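Local coordinates for protein hypoxanthine-guanine phosphoribosyltransferase (Leishmania tarentolae, PDB 1PZM) that probably converts hypoxanthine and guanine to IMP and GMP in purine salvage by transferring the phosphoribosyl group of 5-phosphoribosyl diphosphate to the purine, at residues A[32-37]-A[180-185]; A[152-157]-A[194-199]. All blocks are in the same frame, centred on the assembly; numbering follows the deposited sequence.

Interaction 1 of 2, residues A[32-37]-A[180-185]; sequences QVWAAT and IGYGMD. Unlike the reference sequence in segment 180-185: Gly183 (reference Val), Met184 (reference Trp), Asp185 (reference Thr). With 5GP (guanosine-5'-monophosphate), chain C.
Val33 lays its CG1 methyl over one face of the Tyr182 ring, off centre toward the hydroxyl-bearing rim, where it comes 3.5 Å from Tyr182 CZ. The methyl lies 3.9 Å from the ring centroid and 26° off the ring normal, a CH-pi contact between a helix and a turn. Tyr182 can extend this far because its CG is anti to the backbone N (chi1 -159°), which carries the ring away from the turn toward helix 30-48. At the edge of the same ring Trp34 brings up its indole, with NE1 4.1 Å from Tyr182 OH. The two polar atoms do not bond to each other; both hydrogen-bond to Asp74 OD2, so one carboxylate oxygen serves indole and phenol alike. A water adds a second link, donating to Tyr182 OH at 2.8 Å and to Thr37 OG1 at 2.7 Å. Thr37 OG1 in turn gives its proton to Val33 O, 2.8 Å away and 43° out of the carbonyl plane, a carbonyl that also accepts the regular helical bond from Thr37 N. The phenol oxygen is thus fixed from the helix by water and from Asp74 directly. Behind the ring, Gly181 to Met184 form a type I' turn with Tyr182 and Gly183 at its corners, and the backbone angles of Gly183 suit glycine. This turn leads into the purine pocket, where Asp185 O lies 2.8 Å from N2 of the bound GMP. The tyrosine ring packs against helix 30-48 and also touches Ile70 and Phe71 of helix 69-81, with Ile196 of strand 196-199 and Leu154 of strand 148-156 on the same side as Val33, and Arg77 of the second subunit also packing on it.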
loop_
_atom_site.group_PDB
_atom_site.type_symbol
_atom_site.label_atom_id
_atom_site.label_comp_id
_atom_site.label_asym_id
_atom_site.label_seq_id
_atom_site.Cartn_x
_atom_site.Cartn_y
_atom_site.Cartn_z
ATOM N N GLN A 32 14.417 8.097 -9.321
ATOM C CA GLN A 32 13.927 8.364 -10.679
ATOM C C GLN A 32 12.399 8.099 -10.724
ATOM O O GLN A 32 11.652 8.788 -11.444
ATOM C CB GLN A 32 14.690 7.486 -11.723
ATOM C CG GLN A 32 16.160 7.916 -11.968
ATOM C CD GLN A 32 17.020 6.766 -12.515
ATOM O OE1 GLN A 32 16.524 5.636 -12.680
ATOM N NE2 GLN A 32 18.298 7.040 -12.803
ATOM N N VAL A 33 11.945 7.068 -10.008
ATOM C CA VAL A 33 10.485 6.747 -9.966
ATOM C C VAL A 33 9.775 7.926 -9.274
ATOM O O VAL A 33 8.762 8.465 -9.758
ATOM C CB VAL A 33 10.209 5.451 -9.134
ATOM C CG1 VAL A 33 8.705 5.260 -8.857
ATOM C CG2 VAL A 33 10.774 4.177 -9.835
ATOM N N TRP A 34 10.347 8.376 -8.161
ATOM C CA TRP A 34 9.777 9.516 -7.502
ATOM C C TRP A 34 9.745 10.816 -8.315
ATOM O O TRP A 34 8.705 11.477 -8.333
ATOM C CB TRP A 34 10.497 9.785 -6.192
ATOM C CG TRP A 34 10.204 8.731 -5.118
ATOM C CD1 TRP A 34 9.121 7.833 -5.032
ATOM C CD2 TRP A 34 10.943 8.583 -3.908
ATOM N NE1 TRP A 34 9.203 7.097 -3.845
ATOM C CE2 TRP A 34 10.310 7.549 -3.135
ATOM C CE3 TRP A 34 12.122 9.181 -3.405
ATOM C CZ2 TRP A 34 10.827 7.135 -1.878
ATOM C CZ3 TRP A 34 12.629 8.757 -2.135
ATOM C CH2 TRP A 34 11.982 7.727 -1.424
ATOM N N ALA A 35 10.843 11.162 -8.983
ATOM C CA ALA A 35 10.834 12.316 -9.859
ATOM C C ALA A 35 9.784 12.211 -10.999
ATOM O O ALA A 35 9.090 13.201 -11.256
ATOM C CB ALA A 35 12.254 12.614 -10.456
ATOM N N ALA A 36 9.633 11.047 -11.647
ATOM C CA ALA A 36 8.648 10.922 -12.744
ATOM C C ALA A 36 7.189 10.978 -12.152
ATOM O O ALA A 36 6.260 11.546 -12.747
ATOM C CB ALA A 36 8.858 9.570 -13.554
ATOM N N THR A 37 7.014 10.415 -10.971
ATOM C CA THR A 37 5.698 10.365 -10.378
ATOM C C THR A 37 5.264 11.748 -9.907
ATOM O O THR A 37 4.082 12.094 -10.051
ATOM C CB THR A 37 5.716 9.444 -9.176
ATOM O OG1 THR A 37 6.035 8.126 -9.624
ATOM C CG2 THR A 37 4.305 9.323 -8.624
ATOM N N ILE A 180 10.972 -6.649 -11.290
ATOM C CA ILE A 180 10.653 -6.915 -9.891
ATOM C C ILE A 180 10.979 -5.614 -9.130
ATOM O O ILE A 180 11.626 -4.711 -9.695
ATOM C CB ILE A 180 11.512 -8.101 -9.344
ATOM C CG1 ILE A 180 13.014 -7.705 -9.421
ATOM C CG2 ILE A 180 11.201 -9.437 -10.141
ATOM C CD1 ILE A 180 13.970 -8.593 -8.671
ATOM N N GLY A 181 10.523 -5.525 -7.874
ATOM C CA GLY A 181 10.844 -4.376 -7.034
ATOM C C GLY A 181 9.743 -3.339 -6.992
ATOM O O GLY A 181 8.877 -3.388 -7.826
ATOM N N TYR A 182 9.734 -2.434 -6.002
ATOM C CA TYR A 182 8.730 -1.343 -6.010
ATOM C C TYR A 182 7.252 -1.897 -6.104
ATOM O O TYR A 182 6.354 -1.355 -6.821
ATOM C CB TYR A 182 9.099 -0.279 -7.056
ATOM C CG TYR A 182 8.451 1.064 -6.787
ATOM C CD1 TYR A 182 9.008 1.946 -5.848
ATOM C CD2 TYR A 182 7.261 1.422 -7.431
ATOM C CE1 TYR A 182 8.379 3.137 -5.534
ATOM C CE2 TYR A 182 6.624 2.622 -7.139
ATOM C CZ TYR A 182 7.208 3.482 -6.199
ATOM O OH TYR A 182 6.611 4.705 -5.914
ATOM N N GLY A 183 7.016 -2.964 -5.316
ATOM C CA GLY A 183 5.709 -3.614 -5.282
ATOM C C GLY A 183 5.564 -4.783 -6.220
ATOM O O GLY A 183 4.610 -5.553 -6.055
ATOM N N MET A 184 6.464 -4.976 -7.194
ATOM C CA MET A 184 6.241 -6.044 -8.213
ATOM C C MET A 184 7.081 -7.252 -7.829
ATOM O O MET A 184 8.226 -7.089 -7.360
ATOM C CB MET A 184 6.675 -5.537 -9.613
ATOM C CG MET A 184 5.718 -4.399 -10.081
ATOM S SD MET A 184 6.255 -3.303 -11.438
ATOM C CE MET A 184 7.358 -2.185 -10.408
ATOM N N ASP A 185 6.572 -8.445 -8.061
ATOM C CA ASP A 185 7.159 -9.629 -7.443
ATOM C C ASP A 185 7.723 -10.599 -8.474
ATOM O O ASP A 185 7.406 -10.500 -9.691
ATOM C CB ASP A 185 6.100 -10.386 -6.673
ATOM C CG ASP A 185 5.091 -11.089 -7.600
ATOM O OD1 ASP A 185 4.542 -10.429 -8.491
ATOM O OD2 ASP A 185 4.807 -12.290 -7.483
HETATM P P 5GP C . -1.285 -8.041 -18.588
HETATM O O1P 5GP C . -1.107 -6.620 -18.998
HETATM O O2P 5GP C . -0.826 -8.999 -19.629
HETATM O O3P 5GP C . -2.750 -8.226 -18.445
HETATM O "O5'" 5GP C . -0.533 -8.278 -17.191
HETATM C "C5'" 5GP C . -0.626 -9.505 -16.454
HETATM C "C4'" 5GP C . -0.141 -9.358 -14.980
HETATM O "O4'" 5GP C . 1.284 -9.438 -14.831
HETATM C "C3'" 5GP C . -0.543 -8.058 -14.290
HETATM O "O3'" 5GP C . -0.911 -8.278 -12.926
HETATM C "C2'" 5GP C . 0.742 -7.250 -14.377
HETATM O "O2'" 5GP C . 0.746 -6.239 -13.410
HETATM C "C1'" 5GP C . 1.859 -8.294 -14.224
HETATM N N9 5GP C . 3.097 -7.942 -14.982
HETATM C C8 5GP C . 3.322 -7.851 -16.370
HETATM N N7 5GP C . 4.685 -7.605 -16.605
HETATM C C5 5GP C . 5.283 -7.819 -15.382
HETATM C C6 5GP C . 6.618 -7.713 -14.972
HETATM O O6 5GP C . 7.522 -7.344 -15.785
HETATM N N1 5GP C . 6.951 -7.984 -13.645
HETATM C C2 5GP C . 5.957 -8.376 -12.747
HETATM N N2 5GP C . 6.241 -8.674 -11.482
HETATM N N3 5GP C . 4.652 -8.461 -13.145
HETATM C C4 5GP C . 4.333 -8.185 -14.463
HETATM O O HOH W 1 6.213 7.285 -7.047
#

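Interaction 2 of 2, residues A[152-157]-A[194-199]; sequences VVLLDK and RDICVL. Unlike the reference sequence in segment 194-199: Arg194 (reference Pro). With 5GP (guanosine-5'-monophosphate), chain C.
With CG1 anti to the carbonyl carbon (chi1 -68°) and chi2 extended at 165°, Ile196 pushes its CD1 methyl out from strand 196-199 toward the corner that the chain turns at Leu154 and Leu155, within strand 148-156. Leu154, whose CG is anti to its backbone N (chi1 178°), answers from the other side, and the two side chains meet tip to tip with Leu154 CD2 3.8 Å from Ile196 CD1. Leu155 reaches the same isoleucine through its own end: its CD1 lies 4.0 Å from Ile196 CG2 and 4.1 Å from Ile196 CD1. Two consecutive leucines can share one partner because the chain turns a corner at this point. Val179 touches both Leu155 and Ile196, tying the short strand 179-180 into the same patch. Just beyond the corner Lys157 runs to the GMP base, where its NZ donates to O6 at 2.7 Å and to N7 at 2.6 Å and also bonds Ala177 O. The contact between the two segments is made of methyl groups alone, so it joins the parallel sheet to the antiparallel one by close packing, while the polar bonds nearby, such as those of Lys157 to the purine, lie outside this contact.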
loop_
_atom_site.group_PDB
_atom_site.type_symbol
_atom_site.label_atom_id
_atom_site.label_comp_id
_atom_site.label_asym_id
_atom_site.label_seq_id
_atom_site.Cartn_x
_atom_site.Cartn_y
_atom_site.Cartn_z
ATOM N N VAL A 152 -3.749 5.312 -14.532
ATOM C CA VAL A 152 -2.345 5.682 -14.382
ATOM C C VAL A 152 -1.529 4.390 -14.175
ATOM O O VAL A 152 -1.939 3.497 -13.391
ATOM C CB VAL A 152 -2.142 6.692 -13.210
ATOM C CG1 VAL A 152 -2.722 6.129 -11.855
ATOM C CG2 VAL A 152 -0.654 7.078 -13.057
ATOM N N VAL A 153 -0.388 4.280 -14.859
ATOM C CA VAL A 153 0.409 3.045 -14.827
ATOM C C VAL A 153 1.865 3.449 -14.624
ATOM O O VAL A 153 2.369 4.309 -15.393
ATOM C CB VAL A 153 0.270 2.292 -16.250
ATOM C CG1 VAL A 153 1.197 1.063 -16.350
ATOM C CG2 VAL A 153 -1.192 1.843 -16.511
ATOM N N LEU A 154 2.586 2.794 -13.713
ATOM C CA LEU A 154 3.987 3.229 -13.493
ATOM C C LEU A 154 4.838 2.804 -14.672
ATOM O O LEU A 154 5.583 3.620 -15.256
ATOM C CB LEU A 154 4.580 2.695 -12.146
ATOM C CG LEU A 154 6.050 3.052 -11.847
ATOM C CD1 LEU A 154 6.325 4.578 -11.848
ATOM C CD2 LEU A 154 6.485 2.384 -10.502
ATOM N N LEU A 155 4.690 1.525 -15.054
ATOM C CA LEU A 155 5.518 0.946 -16.100
ATOM C C LEU A 155 4.622 0.452 -17.199
ATOM O O LEU A 155 3.854 -0.482 -17.031
ATOM C CB LEU A 155 6.346 -0.220 -15.552
ATOM C CG LEU A 155 7.312 0.089 -14.429
ATOM C CD1 LEU A 155 8.012 -1.213 -14.085
ATOM C CD2 LEU A 155 8.324 1.172 -14.933
ATOM N N ASP A 156 4.736 1.061 -18.373
ATOM C CA ASP A 156 3.928 0.602 -19.522
ATOM C C ASP A 156 4.842 -0.158 -20.442
ATOM O O ASP A 156 5.891 0.391 -20.861
ATOM C CB ASP A 156 3.331 1.835 -20.243
ATOM C CG ASP A 156 2.166 1.475 -21.133
ATOM O OD1 ASP A 156 1.780 2.310 -21.991
ATOM O OD2 ASP A 156 1.579 0.365 -21.009
ATOM N N LYS A 157 4.428 -1.374 -20.842
ATOM C CA LYS A 157 5.133 -2.145 -21.875
ATOM C C LYS A 157 4.280 -2.264 -23.136
ATOM O O LYS A 157 3.727 -3.364 -23.436
ATOM C CB LYS A 157 5.565 -3.554 -21.344
ATOM C CG LYS A 157 6.466 -3.470 -20.068
ATOM C CD LYS A 157 7.103 -4.851 -19.641
ATOM C CE LYS A 157 6.094 -5.775 -19.181
ATOM N NZ LYS A 157 6.610 -6.960 -18.290
ATOM N N ARG A 194 13.495 -1.312 -3.178
ATOM C CA ARG A 194 13.252 0.117 -3.431
ATOM C C ARG A 194 13.378 0.485 -4.887
ATOM O O ARG A 194 12.704 1.425 -5.360
ATOM C CB ARG A 194 14.256 0.975 -2.646
ATOM C CG ARG A 194 14.072 0.936 -1.133
ATOM C CD ARG A 194 15.073 1.919 -0.398
ATOM N NE ARG A 194 14.791 2.002 1.026
ATOM C CZ ARG A 194 13.886 2.800 1.585
ATOM N NH1 ARG A 194 13.124 3.602 0.828
ATOM N NH2 ARG A 194 13.743 2.807 2.943
ATOM N N ASP A 195 14.207 -0.244 -5.623
ATOM C CA ASP A 195 14.446 0.085 -7.026
ATOM C C ASP A 195 13.706 -0.931 -7.924
ATOM O O ASP A 195 13.331 -2.035 -7.494
ATOM C CB ASP A 195 15.928 0.098 -7.381
ATOM C CG ASP A 195 16.761 1.013 -6.481
ATOM O OD1 ASP A 195 16.442 2.206 -6.274
ATOM O OD2 ASP A 195 17.786 0.579 -5.936
ATOM N N ILE A 196 13.481 -0.532 -9.153
ATOM C CA ILE A 196 12.882 -1.457 -10.063
ATOM C C ILE A 196 14.015 -2.135 -10.830
ATOM O O ILE A 196 14.865 -1.448 -11.459
ATOM C CB ILE A 196 11.939 -0.730 -11.012
ATOM C CG1 ILE A 196 10.718 -0.190 -10.239
ATOM C CG2 ILE A 196 11.505 -1.713 -12.193
ATOM C CD1 ILE A 196 9.922 0.841 -11.043
ATOM N N CYS A 197 14.022 -3.471 -10.795
ATOM C CA CYS A 197 15.115 -4.225 -11.399
ATOM C C CYS A 197 14.637 -5.209 -12.464
ATOM O O CYS A 197 13.490 -5.634 -12.438
ATOM C CB CYS A 197 15.901 -4.972 -10.340
ATOM S SG CYS A 197 16.555 -3.924 -8.993
ATOM N N VAL A 198 15.513 -5.556 -13.399
ATOM C CA VAL A 198 15.212 -6.623 -14.346
ATOM C C VAL A 198 15.748 -7.916 -13.759
ATOM O O VAL A 198 16.919 -7.993 -13.411
ATOM C CB VAL A 198 15.850 -6.348 -15.718
ATOM C CG1 VAL A 198 15.480 -7.476 -16.727
ATOM C CG2 VAL A 198 15.371 -5.047 -16.208
ATOM N N LEU A 199 14.873 -8.914 -13.624
ATOM C CA LEU A 199 15.174 -10.164 -12.894
ATOM C C LEU A 199 16.270 -10.984 -13.616
ATOM O O LEU A 199 16.183 -11.210 -14.849
ATOM C CB LEU A 199 13.881 -10.993 -12.719
ATOM C CG LEU A 199 14.020 -12.338 -11.997
ATOM C CD1 LEU A 199 14.293 -12.193 -10.479
ATOM C CD2 LEU A 199 12.803 -13.204 -12.227
HETATM P P 5GP C . -1.285 -8.041 -18.588
HETATM O O1P 5GP C . -1.107 -6.620 -18.998
HETATM O O2P 5GP C . -0.826 -8.999 -19.629
HETATM O O3P 5GP C . -2.750 -8.226 -18.445
HETATM O "O5'" 5GP C . -0.533 -8.278 -17.191
HETATM C "C5'" 5GP C . -0.626 -9.505 -16.454
HETATM C "C4'" 5GP C . -0.141 -9.358 -14.980
HETATM O "O4'" 5GP C . 1.284 -9.438 -14.831
HETATM C "C3'" 5GP C . -0.543 -8.058 -14.290
HETATM O "O3'" 5GP C . -0.911 -8.278 -12.926
HETATM C "C2'" 5GP C . 0.742 -7.250 -14.377
HETATM O "O2'" 5GP C . 0.746 -6.239 -13.410
HETATM C "C1'" 5GP C . 1.859 -8.294 -14.224
HETATM N N9 5GP C . 3.097 -7.942 -14.982
HETATM C C8 5GP C . 3.322 -7.851 -16.370
HETATM N N7 5GP C . 4.685 -7.605 -16.605
HETATM C C5 5GP C . 5.283 -7.819 -15.382
HETATM C C6 5GP C . 6.618 -7.713 -14.972
HETATM O O6 5GP C . 7.522 -7.344 -15.785
HETATM N N1 5GP C . 6.951 -7.984 -13.645
HETATM C C2 5GP C . 5.957 -8.376 -12.747
HETATM N N2 5GP C . 6.241 -8.674 -11.482
HETATM N N3 5GP C . 4.652 -8.461 -13.145
HETATM C C4 5GP C . 4.333 -8.185 -14.463
#

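How the interactions relate
Interaction 1 and interaction 2 pack directly against each other, their centres about 6 Å apart. Tyr182 joins them: its CD2 lies 3.3 Å from Leu154 CD2, and its CB is 3.6 Å from Ile196 CG1. Val33 CG2 also packs on Ile196 CD1 at 3.6 Å, bringing the helix to the same isoleucine. Backbone contact is close as well, Ile180 O standing 2.9 Å from Cys197 N in a probable hydrogen bond. One segment of each interaction reaches the GMP: 180-185 meets N2 of guanine through the backbone O of Asp185, whereas 152-157 bonds O6 and N7 through Lys157 NZ, so this shared core connects two pieces of the purine pocket.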